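Tryptophan--tRNA ligase (Campylobacter jejuni subsp. jejuni, PDB 3TZL) probably catalyses the ATP-dependent attachment of tryptophan to tRNA(Trp), as a homodimeric class I aminoacyl-tRNA synthetase. Local coordinates at residues Asn20-Gly23 and Ala24-Met28. Residues are numbered along the deposited sequence; the frame is centred on the assembly and turned at random.
With ADP (adenosine-5'-diphosphate), chain I.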
ATOM      1  N   ASN B  20      12.383  29.365   0.410  1.00 41.56           N
ATOM      2  CA  ASN B  20      12.669  27.937   0.304  1.00 42.30           C
ATOM      3  C   ASN B  20      14.132  27.725  -0.029  1.00 45.95           C
ATOM      4  O   ASN B  20      14.771  26.817   0.493  1.00 46.72           O
ATOM      5  CB  ASN B  20      11.800  27.286  -0.776  1.00 38.77           C
ATOM      6  CG  ASN B  20      10.323  27.458  -0.510  1.00 46.15           C
ATOM      7  OD1 ASN B  20       9.612  28.070  -1.303  1.00 46.94           O
ATOM      8  ND2 ASN B  20       9.850  26.920   0.614  1.00 45.01           N
ATOM      9  N   TYR B  21      14.663  28.576  -0.898  1.00 46.02           N
ATOM     10  CA  TYR B  21      16.040  28.420  -1.336  1.00 42.10           C
ATOM     11  C   TYR B  21      17.041  28.683  -0.230  1.00 46.23           C
ATOM     12  O   TYR B  21      17.838  27.812   0.116  1.00 50.76           O
ATOM     13  CB  TYR B  21      16.359  29.312  -2.531  1.00 43.34           C
ATOM     14  CG  TYR B  21      17.782  29.114  -2.983  1.00 41.43           C
ATOM     15  CD1 TYR B  21      18.184  27.900  -3.516  1.00 41.13           C
ATOM     16  CD2 TYR B  21      18.722  30.110  -2.844  1.00 40.78           C
ATOM     17  CE1 TYR B  21      19.474  27.681  -3.910  1.00 43.29           C
ATOM     18  CE2 TYR B  21      20.032  29.904  -3.247  1.00 46.57           C
ATOM     19  CZ  TYR B  21      20.397  28.679  -3.779  1.00 45.28           C
ATOM     20  OH  TYR B  21      21.685  28.442  -4.185  1.00 45.71           O
ATOM     21  N   PHE B  22      17.018  29.892   0.316  1.00 45.45           N
ATOM     22  CA  PHE B  22      18.023  30.273   1.298  1.00 48.95           C
ATOM     23  C   PHE B  22      17.723  29.674   2.661  1.00 50.07           C
ATOM     24  O   PHE B  22      18.598  29.612   3.525  1.00 51.42           O
ATOM     25  CB  PHE B  22      18.152  31.803   1.391  1.00 48.58           C
ATOM     26  CG  PHE B  22      18.766  32.433   0.164  1.00 46.19           C
ATOM     27  CD1 PHE B  22      20.125  32.307  -0.086  1.00 41.58           C
ATOM     28  CD2 PHE B  22      17.982  33.134  -0.744  1.00 43.88           C
ATOM     29  CE1 PHE B  22      20.696  32.873  -1.226  1.00 42.81           C
ATOM     30  CE2 PHE B  22      18.543  33.706  -1.879  1.00 43.44           C
ATOM     31  CZ  PHE B  22      19.900  33.573  -2.121  1.00 43.46           C
ATOM     32  N   GLY B  23      16.483  29.231   2.846  1.00 50.14           N
ATOM     33  CA  GLY B  23      16.064  28.632   4.101  1.00 51.64           C
ATOM     34  C   GLY B  23      16.279  27.128   4.209  1.00 56.47           C
ATOM     35  O   GLY B  23      16.462  26.611   5.310  1.00 64.77           O
ATOM     36  N   ALA B  24      16.261  26.411   3.087  1.00 47.25           N
ATOM     37  CA  ALA B  24      16.401  24.954   3.150  1.00 49.35           C
ATOM     38  C   ALA B  24      17.214  24.357   2.008  1.00 47.84           C
ATOM     39  O   ALA B  24      18.095  23.526   2.229  1.00 45.77           O
ATOM     40  CB  ALA B  24      15.032  24.293   3.210  1.00 49.16           C
ATOM     41  N   ILE B  25      16.909  24.774   0.786  1.00 44.15           N
ATOM     42  CA  ILE B  25      17.459  24.104  -0.387  1.00 40.01           C
ATOM     43  C   ILE B  25      18.965  24.278  -0.547  1.00 40.98           C
ATOM     44  O   ILE B  25      19.660  23.300  -0.820  1.00 43.78           O
ATOM     45  CB  ILE B  25      16.735  24.521  -1.665  1.00 39.47           C
ATOM     46  CG1 ILE B  25      15.284  24.060  -1.594  1.00 38.77           C
ATOM     47  CG2 ILE B  25      17.457  23.952  -2.900  1.00 40.51           C
ATOM     48  CD1 ILE B  25      14.458  24.495  -2.763  1.00 44.71           C
ATOM     49  N   LYS B  26      19.467  25.480  -0.346  1.00 38.36           N
ATOM     50  CA  LYS B  26      20.882  25.726  -0.465  1.00 42.23           C
ATOM     51  C   LYS B  26      21.670  24.881   0.505  1.00 47.49           C
ATOM     52  O   LYS B  26      22.686  24.350   0.170  1.00 49.39           O
ATOM     53  CB  LYS B  26      21.198  27.189  -0.237  1.00 43.61           C
ATOM     54  CG  LYS B  26      22.449  27.606  -0.907  1.00 56.02           C
ATOM     55  CD  LYS B  26      22.924  28.980  -0.508  1.00 64.93           C
ATOM     56  CE  LYS B  26      23.982  29.443  -1.462  1.00 69.42           C
ATOM     57  NZ  LYS B  26      25.188  28.619  -1.371  1.00 70.93           N
ATOM     58  N   GLN B  27      21.164  24.774   1.713  1.00 48.01           N
ATOM     59  CA  GLN B  27      21.796  23.992   2.764  1.00 52.56           C
ATOM     60  C   GLN B  27      21.872  22.534   2.334  1.00 51.46           C
ATOM     61  O   GLN B  27      22.877  21.848   2.540  1.00 51.40           O
ATOM     62  CB  GLN B  27      20.998  24.113   4.071  1.00 57.45           C
ATOM     63  CG  GLN B  27      21.086  25.492   4.763  1.00 62.37           C
ATOM     64  CD  GLN B  27      20.127  26.536   4.182  1.00 64.70           C
ATOM     65  OE1 GLN B  27      19.382  26.273   3.232  1.00 64.66           O
ATOM     66  NE2 GLN B  27      20.148  27.732   4.760  1.00 66.20           N
HETATM   67  N   MSE B  28      20.789  22.076   1.720  1.00 45.55           N
HETATM   68  CA  MSE B  28      20.688  20.702   1.280  1.00 44.47           C
HETATM   69  C   MSE B  28      21.658  20.450   0.137  1.00 44.19           C
HETATM   70  O   MSE B  28      22.357  19.448   0.121  1.00 44.23           O
HETATM   71  CB  MSE B  28      19.252  20.407   0.852  1.00 39.52           C
HETATM   72  CG  MSE B  28      19.041  19.010   0.364  1.00 37.89           C
HETATM   73 SE   MSE B  28      17.213  18.753  -0.150  0.70 56.94          SE
HETATM   74  CE  MSE B  28      16.396  20.061   1.078  1.00 56.27           C
TER
HETATM   75  PB  ADP I 330       5.346  28.466   2.889  1.00 84.42           P
HETATM   76  O1B ADP I 330       5.607  29.571   1.903  1.00 81.06           O
HETATM   77  O2B ADP I 330       4.405  27.404   2.376  1.00 88.92           O
HETATM   78  O3B ADP I 330       5.038  28.905   4.306  1.00 90.92           O
HETATM   79  PA  ADP I 330       6.971  26.153   2.815  1.00 93.32           P
HETATM   80  O1A ADP I 330       7.103  25.855   1.342  1.00 88.07           O
HETATM   81  O2A ADP I 330       5.917  25.422   3.619  1.00 97.66           O
HETATM   82  O3A ADP I 330       6.784  27.757   2.960  1.00 51.90           O
HETATM   83  O5' ADP I 330       8.407  25.904   3.511  1.00 73.26           O
HETATM   84  C5' ADP I 330       9.219  24.786   3.148  1.00 71.51           C
HETATM   85  C4' ADP I 330      10.609  24.937   3.758  1.00 69.94           C
HETATM   86  O4' ADP I 330      11.243  26.134   3.296  1.00 69.03           O
HETATM   87  C3' ADP I 330      10.541  25.016   5.272  1.00 71.48           C
HETATM   88  O3' ADP I 330      11.041  23.795   5.821  1.00 73.07           O
HETATM   89  C2' ADP I 330      11.424  26.182   5.672  1.00 70.28           C
HETATM   90  O2' ADP I 330      12.621  25.711   6.300  1.00 71.53           O
HETATM   91  C1' ADP I 330      11.812  26.876   4.380  1.00 66.80           C
HETATM   92  N9  ADP I 330      11.294  28.272   4.366  1.00 61.80           N
HETATM   93  C8  ADP I 330      10.108  28.679   3.862  1.00 60.17           C
HETATM   94  N7  ADP I 330       9.939  30.021   3.995  1.00 59.00           N
HETATM   95  C5  ADP I 330      11.046  30.493   4.596  1.00 59.14           C
HETATM   96  C6  ADP I 330      11.524  31.825   5.034  1.00 61.60           C
HETATM   97  N6  ADP I 330      10.759  32.929   4.845  1.00 61.36           N
HETATM   98  N1  ADP I 330      12.742  31.889   5.623  1.00 63.76           N
HETATM   99  C2  ADP I 330      13.501  30.790   5.816  1.00 62.78           C
HETATM  100  N3  ADP I 330      13.130  29.548   5.445  1.00 57.65           N
HETATM  101  C4  ADP I 330      11.934  29.343   4.840  1.00 59.01           C
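Lys26 sets CB over one face of the Tyr21 ring, offset toward its rim and 4.2 Å from the ring centroid in a CH-pi contact, and runs on past the hydroxyl, CG 3.5 Å from Tyr21 OH. Tyr21 turns its ring this way because CG stands anti to the backbone N (chi1 -179°), which carries the ring along the helix toward Ile25 and Lys26. Ile25 CG2 adds a looser apolar touch on Tyr21 CD1. The tight part is the buried pair Tyr21 and Ile25: Phe67 and Leu70 of helix 53-70 close over Ile25 and Tyr21, and Phe277 meets the tyrosine ring edge-to-face.

Underneath, the helix widens into a pi-type turn. Asn20 O takes two N-H groups, a straight bond from Ile25 N and a more bent one from Ala24 N lying above the carbonyl plane; Lys26 N likewise reaches back five residues to Tyr21 O. The looser side holds the Lys26 tail, NZ in a long, weak ion pair with Asp30, and exposed Gln27, whose chain bends at chi2 (82°) and brings NE2, above the carbonyl plane, into a nearly straight 2.7 Å hydrogen bond with Phe22 O.

Toward the nucleotide, Asn20 ND2 donates two somewhat bent hydrogen bonds, to ADP O1A (3.0 Å) and ADP O4' (3.1 Å), with its OD1 held by His17 N. Gly23, with no side chain, lets its CA lie 3.4 Å from ADP N3. Asn20, closing the predicted HIGH region, thus ties alpha-phosphate and ribose to helix 18-30, between strands 5-10 and 36-41; its amide, oriented by a backbone N-H, is consistent with a role in positioning ATP as well as ADP.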